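Local coordinates for protein DyP (PDB 3VXJ) that is a heme b peroxidase that probably uses hydrogen peroxide to oxidise dyes and phenolic compounds, at residues E229-T234 with A341-G346. Numbering follows the deposited sequence.
Sequences EFNAYT and AELASG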
ATOM      1  N   GLU A 229      15.694 -14.442  -4.327  1.00 10.91           N
ATOM      2  CA  GLU A 229      14.827 -15.593  -4.563  1.00 11.03           C
ATOM      3  C   GLU A 229      13.845 -15.332  -5.712  1.00 10.64           C
ATOM      4  O   GLU A 229      13.650 -16.186  -6.569  1.00 11.08           O
ATOM      5  CB  GLU A 229      14.078 -15.970  -3.282  1.00 11.31           C
ATOM      6  CG  GLU A 229      14.965 -16.540  -2.165  1.00 12.38           C
ATOM      7  CD  GLU A 229      15.640 -15.479  -1.286  1.00 12.87           C
ATOM      8  OE1 GLU A 229      15.593 -14.257  -1.576  1.00 12.04           O
ATOM      9  OE2 GLU A 229      16.248 -15.884  -0.273  1.00 13.61           O
ATOM     10  N   PHE A 230      13.234 -14.150  -5.721  1.00 10.03           N
ATOM     11  CA  PHE A 230      12.349 -13.741  -6.810  1.00  9.84           C
ATOM     12  C   PHE A 230      13.083 -13.765  -8.149  1.00 10.39           C
ATOM     13  O   PHE A 230      12.605 -14.340  -9.133  1.00 10.34           O
ATOM     14  CB  PHE A 230      11.800 -12.342  -6.506  1.00  9.59           C
ATOM     15  CG  PHE A 230      11.025 -11.722  -7.637  1.00  8.71           C
ATOM     16  CD1 PHE A 230       9.697 -12.066  -7.863  1.00 11.91           C
ATOM     17  CD2 PHE A 230      11.621 -10.783  -8.469  1.00 10.92           C
ATOM     18  CE1 PHE A 230       8.979 -11.474  -8.908  1.00 12.22           C
ATOM     19  CE2 PHE A 230      10.911 -10.189  -9.506  1.00 11.44           C
ATOM     20  CZ  PHE A 230       9.595 -10.547  -9.736  1.00 11.98           C
ATOM     21  N   ASN A 231      14.253 -13.131  -8.182  1.00 10.98           N
ATOM     22  CA  ASN A 231      15.059 -13.068  -9.394  1.00 12.24           C
ATOM     23  C   ASN A 231      15.416 -14.472  -9.887  1.00 12.33           C
ATOM     24  O   ASN A 231      15.232 -14.795 -11.065  1.00 12.21           O
ATOM     25  CB  ASN A 231      16.334 -12.262  -9.124  1.00 13.14           C
ATOM     26  CG  ASN A 231      17.172 -12.049 -10.369  1.00 14.85           C
ATOM     27  OD1 ASN A 231      16.762 -11.337 -11.286  1.00 18.49           O
ATOM     28  ND2 ASN A 231      18.360 -12.650 -10.397  1.00 17.35           N
ATOM     29  N   ALA A 232      15.906 -15.318  -8.985  1.00 11.90           N
ATOM     30  CA  ALA A 232      16.274 -16.688  -9.337  1.00 11.90           C
ATOM     31  C   ALA A 232      15.078 -17.483  -9.847  1.00 11.68           C
ATOM     32  O   ALA A 232      15.215 -18.252 -10.803  1.00 11.96           O
ATOM     33  CB  ALA A 232      16.926 -17.385  -8.148  1.00 12.10           C
ATOM     34  N   TYR A 233      13.912 -17.288  -9.226  1.00 11.25           N
ATOM     35  CA  TYR A 233      12.693 -17.955  -9.669  1.00 11.42           C
ATOM     36  C   TYR A 233      12.329 -17.564 -11.101  1.00 11.46           C
ATOM     37  O   TYR A 233      11.954 -18.421 -11.899  1.00 11.33           O
ATOM     38  CB  TYR A 233      11.512 -17.661  -8.734  1.00 11.30           C
ATOM     39  CG  TYR A 233      10.254 -18.380  -9.166  1.00 12.39           C
ATOM     40  CD1 TYR A 233      10.033 -19.711  -8.819  1.00 13.76           C
ATOM     41  CD2 TYR A 233       9.296 -17.737  -9.950  1.00 13.01           C
ATOM     42  CE1 TYR A 233       8.878 -20.380  -9.235  1.00 14.03           C
ATOM     43  CE2 TYR A 233       8.148 -18.398 -10.369  1.00 14.13           C
ATOM     44  CZ  TYR A 233       7.941 -19.714 -10.010  1.00 14.40           C
ATOM     45  OH  TYR A 233       6.799 -20.357 -10.432  1.00 16.02           O
ATOM     46  N   THR A 234      12.429 -16.277 -11.429  1.00 10.95           N
ATOM     47  CA  THR A 234      12.079 -15.834 -12.782  1.00 10.97           C
ATOM     48  C   THR A 234      13.082 -16.336 -13.819  1.00 10.88           C
ATOM     49  O   THR A 234      12.703 -16.629 -14.947  1.00 11.00           O
ATOM     50  CB  THR A 234      11.900 -14.300 -12.911  1.00 10.84           C
ATOM     51  OG1 THR A 234      13.152 -13.648 -12.701  1.00 11.63           O
ATOM     52  CG2 THR A 234      10.849 -13.753 -11.925  1.00 11.77           C
ATOM     53  N   ALA A 341      26.519 -10.119  -5.285  1.00 29.10           N
ATOM     54  CA  ALA A 341      26.805 -11.406  -4.648  1.00 29.23           C
ATOM     55  C   ALA A 341      25.545 -12.065  -4.094  1.00 27.90           C
ATOM     56  O   ALA A 341      25.423 -13.292  -4.101  1.00 28.21           O
ATOM     57  CB  ALA A 341      27.845 -11.234  -3.548  1.00 30.08           C
ATOM     58  N   GLU A 342      24.613 -11.247  -3.609  1.00 26.45           N
ATOM     59  CA  GLU A 342      23.315 -11.734  -3.156  1.00 25.13           C
ATOM     60  C   GLU A 342      22.501 -12.311  -4.303  1.00 24.22           C
ATOM     61  O   GLU A 342      21.915 -13.380  -4.169  1.00 23.93           O
ATOM     62  CB  GLU A 342      22.518 -10.616  -2.501  1.00 24.25           C
ATOM     63  CG  GLU A 342      22.334 -10.768  -1.019  1.00 23.14           C
ATOM     64  CD  GLU A 342      21.458  -9.679  -0.457  1.00 20.65           C
ATOM     65  OE1 GLU A 342      20.419 -10.017   0.143  1.00 20.04           O
ATOM     66  OE2 GLU A 342      21.804  -8.489  -0.634  1.00 19.12           O
ATOM     67  N   LEU A 343      22.464 -11.593  -5.423  1.00 24.27           N
ATOM     68  CA  LEU A 343      21.720 -12.043  -6.597  1.00 24.34           C
ATOM     69  C   LEU A 343      22.315 -13.331  -7.157  1.00 25.10           C
ATOM     70  O   LEU A 343      21.582 -14.256  -7.511  1.00 25.34           O
ATOM     71  CB  LEU A 343      21.669 -10.949  -7.671  1.00 24.22           C
ATOM     72  CG  LEU A 343      20.783  -9.733  -7.388  1.00 23.88           C
ATOM     73  CD1 LEU A 343      21.069  -8.600  -8.369  1.00 24.95           C
ATOM     74  CD2 LEU A 343      19.303 -10.107  -7.406  1.00 22.93           C
ATOM     75  N   ALA A 344      23.643 -13.393  -7.204  1.00 25.88           N
ATOM     76  CA  ALA A 344      24.353 -14.580  -7.679  1.00 26.57           C
ATOM     77  C   ALA A 344      24.044 -15.813  -6.828  1.00 26.47           C
ATOM     78  O   ALA A 344      23.889 -16.918  -7.356  1.00 27.01           O
ATOM     79  CB  ALA A 344      25.852 -14.320  -7.719  1.00 27.68           C
ATOM     80  N   SER A 345      23.946 -15.614  -5.514  1.00 25.66           N
ATOM     81  CA  SER A 345      23.684 -16.709  -4.582  1.00 25.22           C
ATOM     82  C   SER A 345      22.234 -17.172  -4.644  1.00 23.72           C
ATOM     83  O   SER A 345      21.936 -18.331  -4.347  1.00 23.91           O
ATOM     84  CB  SER A 345      24.030 -16.290  -3.153  1.00 25.67           C
ATOM     85  OG  SER A 345      23.092 -15.351  -2.663  1.00 24.46           O
ATOM     86  N   GLY A 346      21.341 -16.254  -5.017  1.00 21.90           N
ATOM     87  CA  GLY A 346      19.906 -16.518  -5.051  1.00 20.08           C
ATOM     88  C   GLY A 346      19.269 -16.526  -3.674  1.00 18.72           C
ATOM     89  O   GLY A 346      18.118 -16.932  -3.521  1.00 17.76           O
TER
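The carboxylate of E229 lies beside G346 O, and its OE1 forms a hydrogen bond with T348 OG1, in the chain just beyond the helix that ends at S345. On the way, the side chain lies against the backbone carbonyl of G346. The methylene CG and the carboxylate carbon CD of E229 are about equally near G346 O, at 3.5 and 3.6 Å. OE2 of E229 is a little farther, 3.9 Å from G346 O. The side chain bends at its second torsion (chi2 85°), which swings the carboxylate along G346. With an alanine here, T348 would probably lose its carboxylate partner and G346 O the methylene packed against it.

G346 leaves helical geometry with a positive phi of 76°. Its CA sits 4.4 Å from A232 CB, one turn along from the E229 side. Just before it, S345 OG folds back to donate a hydrogen bond of 2.7 Å to E342 O, and it also bonds to V347 N. E342 OE1 makes a salt bridge to R352 NH1 and accepts a hydrogen bond from A349 N and a weak one from Q350 N.

In the fold, both segments belong to the second ferredoxin-like half of the DyP peroxidase. Helix 227-236 follows strand 216-225, and helix 340-345 lies in the connection between strands 328-334 and 353-360 of the same antiparallel sheet. The contact is at the surface, and no hydrogen bond joins the two segments.

The other touch is between N231 and L343, whose side chains cross at about a right angle. L343 CD2 touches N231 along CB and the amide, 4.0 Å from N231 ND2 and 4.1 Å from N231 CB. With CG anti to the backbone nitrogen (chi1 -175°), the N231 amide lies against this methyl. A dimethyl sulfoxide molecule, probably from the crystallisation liquor, is bound about 3 Å from the N231 side chain at the nearest atoms.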